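Local coordinates for protein dextranase (PDB 6NZS) that hydrolyses internal alpha-1,6-glucosidic linkages within dextran chains, as an endo-acting dextranase of glycosyl hydrolase family 49, at residues A[255-258]-A[259-262]; A[384-387]-A[388-392]; A[220-223]-A[224-227]; A[245-248]-A[249-253]. All blocks are in the same frame, centred on the assembly; numbering follows the deposited sequence.

How the interactions relate
All four are local contacts at bends of the chain in the right-handed parallel beta-helix typical of this family. Interactions 1 and 2 are buried corners that join successive strands, and both reach the same run of parallel strands. Interaction 1 is closed by a backbone bond, whereas interaction 2 has none between its segments, and its side-chain contact centres on one valine. Interactions 3 and 4 lie nearer the surface at the early coils, with centres about 8 Å apart. They touch directly, because the Asn250 amide of interaction 4 meets backbone carbonyls of Val225 and Glu227 in interaction 3. The backbone bonds of interaction 3 are weak, while interaction 4 adds a bridging water.

Interaction 1 (A[255-258]-A[259-262]); sequences YLAP and GAYV
Leu256 and Val262 face each other across a type II beta turn, at a corner of the right-handed parallel beta-helix where strand 253-256 gives way to strand 260-263. The two side chains cross at about a right angle, and they meet methyl to methyl, Leu256 CD2 lying 3.9 Å from Val262 CG2. On the leucine, CG stands beside the backbone N and opposite the carbonyl carbon (chi1 -51°), which swings the branched end inside the corner. Val262 does the rest with its CG2 arm; CG1, anti to the backbone N, does not meet the leucine. Phe232 from the preceding coil and Leu284 from the following one touch both residues, so the pair is part of the apolar filling stacked along the inside of the helix.

Closer to the turn, Ala257 and Ala260 bring their methyls near each other, CB to CB at 4.5 Å. Their backbones are joined by the bond that defines the turn: Ala260 N gives its hydrogen to Ala257 O at 2.8 Å, with an angle of 162° at the hydrogen. The donor arrives well above the carbonyl plane, 45° out of it. Pro258 and Gly259 fill the two middle positions. Gly259 has a positive phi, the usual choice at the third position of such a turn, since a beta carbon there would collide with Pro258 O. Tyr261 points away from the corner, and its OH bonds to Glu287. The bend is tight enough that Ala260 CB rests only 3.2 Å from Ala257 O.

Interaction 2 (A[384-387]-A[388-392]); sequences FNAN and DDVLK
Val390 reaches back across the bend to Phe384 and Ala386, and its two branches divide the work. From CB, the CG1 methyl of Val390 runs anti to the backbone N (chi1 -173°) and ends 3.7 Å from Phe384 CB. The CG2 methyl of Val390, opposite the carbonyl carbon, comes to 3.9 Å from Ala386 CB. Ile405 and Lys407 of the adjoining strand 398-407 also touch this valine. No hydrogen bond joins the two segments; the valine contacts are apolar, and polar groups at the bend bond to neighbouring coils. Within the bend, Asp388 OD1 accepts from Asp389 N at 2.9 Å through its anti lone pair, the one away from OD2. Replacing Asp388 with an alanine removes that oxygen and would probably leave the Asp389 N-H without its carboxylate mate and the bend freer to shift. Asn387 points the other way: its OD1 takes the N-H groups of Glu409 and Asn410, while its ND2 donates to Trp364 O, tying the apex to neighbouring coils. Strand 382-386 and strand 391-392 lie on different faces of the beta-helix, and this is the kind of corner that joins the faces of a right-handed parallel beta-helix.

Interaction 3 (A[220-223]-A[224-227]); sequences TNLN and AVTE
Leu222 and Val225 supply the apolar part of this short turn. Their side chains run side by side and point the same way, with Leu222 CD2 at 4.1 Å from Val225 CG1. Beyond them lie His212 of strand 211-212, which touches both, Phe232, which touches the leucine, and Ile230, which touches the valine, so both are buried although the loop itself is near the surface.

The valine also packs against backbone. Its CG1 lies opposite its own carbonyl carbon (chi1 -60°), which leaves CG2 wedged between the backbone N and that carbon. From there Val225 CG2 comes to 3.3 Å from Leu222 O, and Val225 CG1 approaches the same oxygen at 3.7 Å, two methyls crowding one carbonyl.

Backbone hydrogen bonds close the turn, and both are weak. Ala224 N donates to Asn221 O at 3.4 Å, and Val225 N donates to Leu222 O, also at 3.4 Å; the second is nearly straight, at 172°. Each spans three residues, as in a 3-10 helix.

The polar side chain that matters is that of Asn223, which turns away from residues 224-227. Its OD1 accepts from Tyr243 OH and from Val246 N, linking the turn to the next coil.

The 3-10 turn lies in the connection from strand 217-218 to strand 229-232, in an early coil of the parallel beta-helix, beside strand 245-247 of the coil that follows.

Interaction 4 (A[245-248]-A[249-253]); sequences AVLP and PNVKW
Pro248 is the close-packed centre of this contact, its ring meeting both Val251 and the Asn250 amide. Pro248 CG lies 3.8 Å from Val251 CG2. The Asn250 amide crosses the Pro248 ring at a slant, Asn250 OD1 being 3.4 Å from Pro248 CB and Asn250 ND2 3.6 Å from Pro248 CG. The inner side is less close, with Leu247 CD1 and Val251 CG1 at 4.1 Å and their side chains crossing at about a right angle. Both point into the buried interior of the parallel beta-helix, where Phe268 and Ile230 touch each of them, at the corner leading from strand 245-247 toward strand 253-256. A type I beta turn forms that corner, closed by Val251 N donating to Pro248 O at 3.2 Å. A water donates to Pro248 O at 2.8 Å and also reaches Val251 O. Toward the partly exposed side, Asn250 ND2 donates to the carbonyl oxygens of Val225 and Glu227. With an alanine in place of Asn250 the amide is lost, and those two carbonyls are likely to be left without their shared donor and the Pro248 ring without the amide that lies against it.

Interaction 1 (A[255-258]-A[259-262])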
loop_
_atom_site.group_PDB
_atom_site.type_symbol
_atom_site.label_atom_id
_atom_site.label_comp_id
_atom_site.label_asym_id
_atom_site.label_seq_id
_atom_site.Cartn_x
_atom_site.Cartn_y
_atom_site.Cartn_z
ATOM N N TYR A 255 17.740 -4.320 -11.142
ATOM C CA TYR A 255 18.268 -3.835 -9.875
ATOM C C TYR A 255 18.244 -2.314 -9.875
ATOM O O TYR A 255 18.775 -1.678 -10.791
ATOM C CB TYR A 255 19.705 -4.335 -9.644
ATOM C CG TYR A 255 20.287 -3.808 -8.358
ATOM C CD1 TYR A 255 19.814 -4.249 -7.129
ATOM C CD2 TYR A 255 21.283 -2.847 -8.367
ATOM C CE1 TYR A 255 20.319 -3.751 -5.941
ATOM C CE2 TYR A 255 21.807 -2.345 -7.178
ATOM C CZ TYR A 255 21.314 -2.794 -5.970
ATOM O OH TYR A 255 21.819 -2.291 -4.788
ATOM N N LEU A 256 17.630 -1.735 -8.847
ATOM C CA LEU A 256 17.583 -0.286 -8.653
ATOM C C LEU A 256 18.437 0.024 -7.431
ATOM O O LEU A 256 18.033 -0.257 -6.300
ATOM C CB LEU A 256 16.149 0.201 -8.427
ATOM C CG LEU A 256 15.066 -0.232 -9.417
ATOM C CD1 LEU A 256 13.753 0.461 -9.078
ATOM C CD2 LEU A 256 15.464 0.079 -10.840
ATOM N N ALA A 257 19.612 0.597 -7.651
ATOM C CA ALA A 257 20.506 0.879 -6.546
ATOM C C ALA A 257 19.873 1.901 -5.611
ATOM O O ALA A 257 19.021 2.696 -6.023
ATOM C CB ALA A 257 21.822 1.445 -7.076
ATOM N N PRO A 258 20.278 1.910 -4.340
ATOM C CA PRO A 258 19.896 3.031 -3.476
ATOM C C PRO A 258 20.400 4.316 -4.111
ATOM O O PRO A 258 21.570 4.423 -4.481
ATOM C CB PRO A 258 20.616 2.733 -2.155
ATOM C CG PRO A 258 21.707 1.783 -2.516
ATOM C CD PRO A 258 21.224 0.989 -3.684
ATOM N N GLY A 259 19.505 5.280 -4.276
ATOM C CA GLY A 259 19.855 6.495 -4.977
ATOM C C GLY A 259 19.542 6.491 -6.456
ATOM O O GLY A 259 19.733 7.523 -7.116
ATOM N N ALA A 260 19.077 5.370 -7.005
ATOM C CA ALA A 260 18.536 5.371 -8.353
ATOM C C ALA A 260 17.078 5.801 -8.314
ATOM O O ALA A 260 16.320 5.400 -7.425
ATOM C CB ALA A 260 18.645 3.978 -8.970
ATOM N N TYR A 261 16.690 6.628 -9.284
ATOM C CA TYR A 261 15.313 7.085 -9.447
ATOM C C TYR A 261 14.944 6.859 -10.906
ATOM O O TYR A 261 15.462 7.546 -11.796
ATOM C CB TYR A 261 15.193 8.563 -9.073
ATOM C CG TYR A 261 13.769 9.060 -8.895
ATOM C CD1 TYR A 261 13.001 9.452 -9.981
ATOM C CD2 TYR A 261 13.201 9.147 -7.628
ATOM C CE1 TYR A 261 11.713 9.917 -9.812
ATOM C CE2 TYR A 261 11.906 9.612 -7.451
ATOM C CZ TYR A 261 11.170 9.990 -8.542
ATOM O OH TYR A 261 9.885 10.450 -8.354
ATOM N N VAL A 262 14.079 5.884 -11.151
ATOM C CA VAL A 262 13.684 5.491 -12.499
ATOM C C VAL A 262 12.224 5.874 -12.696
ATOM O O VAL A 262 11.340 5.359 -11.999
ATOM C CB VAL A 262 13.877 3.982 -12.712
ATOM C CG1 VAL A 262 13.396 3.583 -14.107
ATOM C CG2 VAL A 262 15.341 3.601 -12.502
#

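Interaction 2 (A[384-387]-A[388-392])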
loop_
_atom_site.group_PDB
_atom_site.type_symbol
_atom_site.label_atom_id
_atom_site.label_comp_id
_atom_site.label_asym_id
_atom_site.label_seq_id
_atom_site.Cartn_x
_atom_site.Cartn_y
_atom_site.Cartn_z
ATOM N N PHE A 384 2.385 0.204 2.369
ATOM C CA PHE A 384 1.497 0.425 1.232
ATOM C C PHE A 384 0.651 1.666 1.446
ATOM O O PHE A 384 -0.121 1.739 2.408
ATOM C CB PHE A 384 0.555 -0.759 1.019
ATOM C CG PHE A 384 1.230 -1.961 0.442
ATOM C CD1 PHE A 384 1.843 -2.890 1.264
ATOM C CD2 PHE A 384 1.249 -2.161 -0.929
ATOM C CE1 PHE A 384 2.483 -4.003 0.727
ATOM C CE2 PHE A 384 1.880 -3.274 -1.485
ATOM C CZ PHE A 384 2.496 -4.195 -0.651
ATOM N N ASN A 385 0.769 2.616 0.532
ATOM C CA ASN A 385 -0.252 3.632 0.321
ATOM C C ASN A 385 -1.015 3.192 -0.922
ATOM O O ASN A 385 -0.394 2.857 -1.935
ATOM C CB ASN A 385 0.443 4.976 0.087
ATOM C CG ASN A 385 -0.509 6.118 -0.231
ATOM O OD1 ASN A 385 -0.246 6.890 -1.145
ATOM N ND2 ASN A 385 -1.562 6.276 0.555
ATOM N N ALA A 386 -2.347 3.129 -0.834
ATOM C CA ALA A 386 -3.152 2.673 -1.966
ATOM C C ALA A 386 -4.534 3.315 -1.923
ATOM O O ALA A 386 -5.090 3.550 -0.847
ATOM C CB ALA A 386 -3.284 1.138 -2.014
ATOM N N ASN A 387 -5.087 3.595 -3.111
ATOM C CA ASN A 387 -6.439 4.131 -3.274
ATOM C C ASN A 387 -7.354 3.125 -3.965
ATOM O O ASN A 387 -8.212 3.482 -4.770
ATOM C CB ASN A 387 -6.432 5.476 -3.996
ATOM C CG ASN A 387 -7.699 6.280 -3.738
ATOM O OD1 ASN A 387 -8.461 5.978 -2.828
ATOM N ND2 ASN A 387 -7.925 7.312 -4.544
ATOM N N ASP A 388 -7.159 1.858 -3.644
ATOM C CA ASP A 388 -8.020 0.759 -4.051
ATOM C C ASP A 388 -7.699 -0.403 -3.118
ATOM O O ASP A 388 -7.011 -0.213 -2.112
ATOM C CB ASP A 388 -7.851 0.449 -5.542
ATOM C CG ASP A 388 -9.169 0.080 -6.194
ATOM O OD1 ASP A 388 -9.723 -0.963 -5.797
ATOM O OD2 ASP A 388 -9.668 0.839 -7.059
ATOM N N ASP A 389 -8.197 -1.604 -3.441
ATOM C CA ASP A 389 -7.870 -2.811 -2.678
ATOM C C ASP A 389 -6.387 -2.824 -2.362
ATOM O O ASP A 389 -5.560 -2.699 -3.267
ATOM C CB ASP A 389 -8.157 -4.056 -3.531
ATOM C CG ASP A 389 -9.614 -4.223 -3.884
ATOM O OD1 ASP A 389 -10.486 -3.885 -3.059
ATOM O OD2 ASP A 389 -9.888 -4.717 -5.007
ATOM N N VAL A 390 -6.044 -2.969 -1.078
ATOM C CA VAL A 390 -4.637 -2.881 -0.687
ATOM C C VAL A 390 -3.974 -4.253 -0.702
ATOM O O VAL A 390 -2.931 -4.453 -1.346
ATOM C CB VAL A 390 -4.444 -2.202 0.684
ATOM C CG1 VAL A 390 -2.941 -1.989 0.942
ATOM C CG2 VAL A 390 -5.205 -0.871 0.772
ATOM N N LEU A 391 -4.537 -5.187 0.049
ATOM C CA LEU A 391 -4.046 -6.561 0.100
ATOM C C LEU A 391 -5.082 -7.443 -0.588
ATOM O O LEU A 391 -6.162 -7.689 -0.040
ATOM C CB LEU A 391 -3.811 -7.005 1.540
ATOM C CG LEU A 391 -2.763 -6.181 2.292
ATOM C CD1 LEU A 391 -2.594 -6.718 3.704
ATOM C CD2 LEU A 391 -1.419 -6.164 1.547
ATOM N N LYS A 392 -4.739 -7.926 -1.782
ATOM C CA LYS A 392 -5.637 -8.745 -2.589
ATOM C C LYS A 392 -5.345 -10.201 -2.251
ATOM O O LYS A 392 -4.379 -10.792 -2.745
ATOM C CB LYS A 392 -5.445 -8.416 -4.063
ATOM C CG LYS A 392 -5.982 -7.020 -4.402
ATOM C CD LYS A 392 -5.229 -6.360 -5.551
ATOM C CE LYS A 392 -5.596 -6.986 -6.888
ATOM N NZ LYS A 392 -5.179 -6.148 -8.057
#

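Interaction 3 (A[220-223]-A[224-227])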
loop_
_atom_site.group_PDB
_atom_site.type_symbol
_atom_site.label_atom_id
_atom_site.label_comp_id
_atom_site.label_asym_id
_atom_site.label_seq_id
_atom_site.Cartn_x
_atom_site.Cartn_y
_atom_site.Cartn_z
ATOM N N THR A 220 14.873 4.316 -23.291
ATOM C CA THR A 220 13.795 3.773 -24.101
ATOM C C THR A 220 14.270 2.604 -24.950
ATOM O O THR A 220 13.558 2.188 -25.872
ATOM C CB THR A 220 13.187 4.868 -24.981
ATOM O OG1 THR A 220 14.238 5.533 -25.689
ATOM C CG2 THR A 220 12.436 5.890 -24.115
ATOM N N ASN A 221 15.447 2.059 -24.648
ATOM C CA ASN A 221 16.075 1.013 -25.443
ATOM C C ASN A 221 16.130 -0.326 -24.717
ATOM O O ASN A 221 16.825 -1.243 -25.174
ATOM C CB ASN A 221 17.486 1.451 -25.841
ATOM C CG ASN A 221 18.387 1.693 -24.636
ATOM O OD1 ASN A 221 17.915 1.836 -23.504
ATOM N ND2 ASN A 221 19.692 1.747 -24.879
ATOM N N LEU A 222 15.408 -0.470 -23.606
ATOM C CA LEU A 222 15.563 -1.659 -22.780
ATOM C C LEU A 222 14.953 -2.908 -23.404
ATOM O O LEU A 222 15.295 -4.018 -22.984
ATOM C CB LEU A 222 14.982 -1.417 -21.384
ATOM C CG LEU A 222 15.670 -0.303 -20.588
ATOM C CD1 LEU A 222 15.033 -0.185 -19.202
ATOM C CD2 LEU A 222 17.163 -0.540 -20.469
ATOM N N ASN A 223 14.049 -2.764 -24.379
ATOM C CA ASN A 223 13.442 -3.944 -24.986
ATOM C C ASN A 223 14.455 -4.784 -25.752
ATOM O O ASN A 223 14.227 -5.983 -25.939
ATOM C CB ASN A 223 12.306 -3.555 -25.940
ATOM C CG ASN A 223 11.122 -2.910 -25.233
ATOM O OD1 ASN A 223 11.194 -2.542 -24.058
ATOM N ND2 ASN A 223 10.021 -2.767 -25.958
ATOM N N ALA A 224 15.563 -4.187 -26.192
ATOM C CA ALA A 224 16.540 -4.876 -27.024
ATOM C C ALA A 224 17.857 -5.147 -26.307
ATOM O O ALA A 224 18.859 -5.441 -26.968
ATOM C CB ALA A 224 16.783 -4.113 -28.327
ATOM N N VAL A 225 17.892 -5.045 -24.976
ATOM C CA VAL A 225 19.102 -5.424 -24.254
ATOM C C VAL A 225 19.313 -6.930 -24.363
ATOM O O VAL A 225 18.357 -7.719 -24.356
ATOM C CB VAL A 225 19.070 -4.956 -22.786
ATOM C CG1 VAL A 225 18.945 -3.441 -22.701
ATOM C CG2 VAL A 225 17.960 -5.643 -22.018
ATOM N N THR A 226 20.575 -7.337 -24.475
ATOM C CA THR A 226 20.916 -8.748 -24.584
ATOM C C THR A 226 21.503 -9.332 -23.310
ATOM O O THR A 226 21.709 -10.549 -23.246
ATOM C CB THR A 226 21.899 -8.972 -25.741
ATOM O OG1 THR A 226 23.012 -8.087 -25.586
ATOM C CG2 THR A 226 21.220 -8.710 -27.080
ATOM N N GLU A 227 21.765 -8.512 -22.299
ATOM C CA GLU A 227 22.352 -8.997 -21.061
ATOM C C GLU A 227 21.279 -9.616 -20.162
ATOM O O GLU A 227 20.077 -9.535 -20.426
ATOM C CB GLU A 227 23.082 -7.864 -20.343
ATOM C CG GLU A 227 24.352 -7.385 -21.045
ATOM C CD GLU A 227 24.100 -6.325 -22.109
ATOM O OE1 GLU A 227 22.931 -5.964 -22.355
ATOM O OE2 GLU A 227 25.089 -5.850 -22.705
#

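Interaction 4 (A[245-248]-A[249-253])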
loop_
_atom_site.group_PDB
_atom_site.type_symbol
_atom_site.label_atom_id
_atom_site.label_comp_id
_atom_site.label_asym_id
_atom_site.label_seq_id
_atom_site.Cartn_x
_atom_site.Cartn_y
_atom_site.Cartn_z
ATOM N N ALA A 245 9.195 -0.495 -20.283
ATOM C CA ALA A 245 10.175 -1.508 -20.667
ATOM C C ALA A 245 9.502 -2.874 -20.724
ATOM O O ALA A 245 9.073 -3.414 -19.699
ATOM C CB ALA A 245 11.332 -1.509 -19.673
ATOM N N VAL A 246 9.409 -3.433 -21.927
ATOM C CA VAL A 246 8.901 -4.782 -22.141
ATOM C C VAL A 246 10.125 -5.647 -22.409
ATOM O O VAL A 246 10.734 -5.566 -23.481
ATOM C CB VAL A 246 7.898 -4.820 -23.303
ATOM C CG1 VAL A 246 7.382 -6.234 -23.530
ATOM C CG2 VAL A 246 6.735 -3.855 -23.030
ATOM N N LEU A 247 10.505 -6.449 -21.416
ATOM C CA LEU A 247 11.846 -7.008 -21.314
ATOM C C LEU A 247 11.977 -8.310 -22.104
ATOM O O LEU A 247 11.046 -9.125 -22.126
ATOM C CB LEU A 247 12.211 -7.260 -19.850
ATOM C CG LEU A 247 12.258 -5.990 -18.987
ATOM C CD1 LEU A 247 12.478 -6.320 -17.517
ATOM C CD2 LEU A 247 13.329 -5.032 -19.483
ATOM N N PRO A 248 13.145 -8.480 -22.716
ATOM C CA PRO A 248 13.406 -9.675 -23.534
ATOM C C PRO A 248 13.683 -10.890 -22.666
ATOM O O PRO A 248 13.910 -10.770 -21.450
ATOM C CB PRO A 248 14.646 -9.268 -24.344
ATOM C CG PRO A 248 15.344 -8.272 -23.489
ATOM C CD PRO A 248 14.252 -7.511 -22.782
ATOM N N PRO A 249 13.682 -12.091 -23.254
ATOM C CA PRO A 249 13.691 -13.312 -22.432
ATOM C C PRO A 249 14.974 -13.525 -21.653
ATOM O O PRO A 249 14.965 -14.271 -20.667
ATOM C CB PRO A 249 13.454 -14.435 -23.453
ATOM C CG PRO A 249 13.806 -13.839 -24.767
ATOM C CD PRO A 249 13.496 -12.388 -24.687
ATOM N N ASN A 250 16.070 -12.886 -22.054
ATOM C CA ASN A 250 17.345 -13.033 -21.367
ATOM C C ASN A 250 17.379 -12.334 -20.009
ATOM O O ASN A 250 18.198 -12.704 -19.162
ATOM C CB ASN A 250 18.446 -12.480 -22.278
ATOM C CG ASN A 250 17.983 -11.253 -23.085
ATOM O OD1 ASN A 250 17.301 -11.391 -24.117
ATOM N ND2 ASN A 250 18.368 -10.049 -22.624
ATOM N N VAL A 251 16.516 -11.347 -19.777
ATOM C CA VAL A 251 16.603 -10.530 -18.568
ATOM C C VAL A 251 15.937 -11.257 -17.405
ATOM O O VAL A 251 14.743 -11.567 -17.447
ATOM C CB VAL A 251 15.975 -9.151 -18.785
ATOM C CG1 VAL A 251 16.027 -8.355 -17.486
ATOM C CG2 VAL A 251 16.707 -8.411 -19.894
ATOM N N LYS A 252 16.710 -11.522 -16.355
ATOM C CA LYS A 252 16.202 -12.207 -15.177
ATOM C C LYS A 252 16.205 -11.329 -13.936
ATOM O O LYS A 252 15.665 -11.742 -12.905
ATOM C CB LYS A 252 17.030 -13.475 -14.896
ATOM C CG LYS A 252 18.489 -13.189 -14.536
ATOM C CD LYS A 252 19.345 -14.451 -14.438
ATOM C CE LYS A 252 20.728 -14.112 -13.885
ATOM N NZ LYS A 252 21.639 -15.294 -13.834
ATOM N N TRP A 253 16.791 -10.137 -14.005
ATOM C CA TRP A 253 16.999 -9.329 -12.810
ATOM C C TRP A 253 17.022 -7.862 -13.206
ATOM O O TRP A 253 17.779 -7.475 -14.101
ATOM C CB TRP A 253 18.343 -9.718 -12.187
ATOM C CG TRP A 253 18.593 -9.298 -10.758
ATOM C CD1 TRP A 253 17.973 -8.298 -10.051
ATOM C CD2 TRP A 253 19.555 -9.877 -9.877
ATOM N NE1 TRP A 253 18.494 -8.236 -8.776
ATOM C CE2 TRP A 253 19.465 -9.197 -8.647
ATOM C CE3 TRP A 253 20.477 -10.922 -10.007
ATOM C CZ2 TRP A 253 20.269 -9.526 -7.554
ATOM C CZ3 TRP A 253 21.278 -11.241 -8.928
ATOM C CH2 TRP A 253 21.167 -10.550 -7.715
HETATM O O HOH W 1 12.836 -11.974 -19.166
#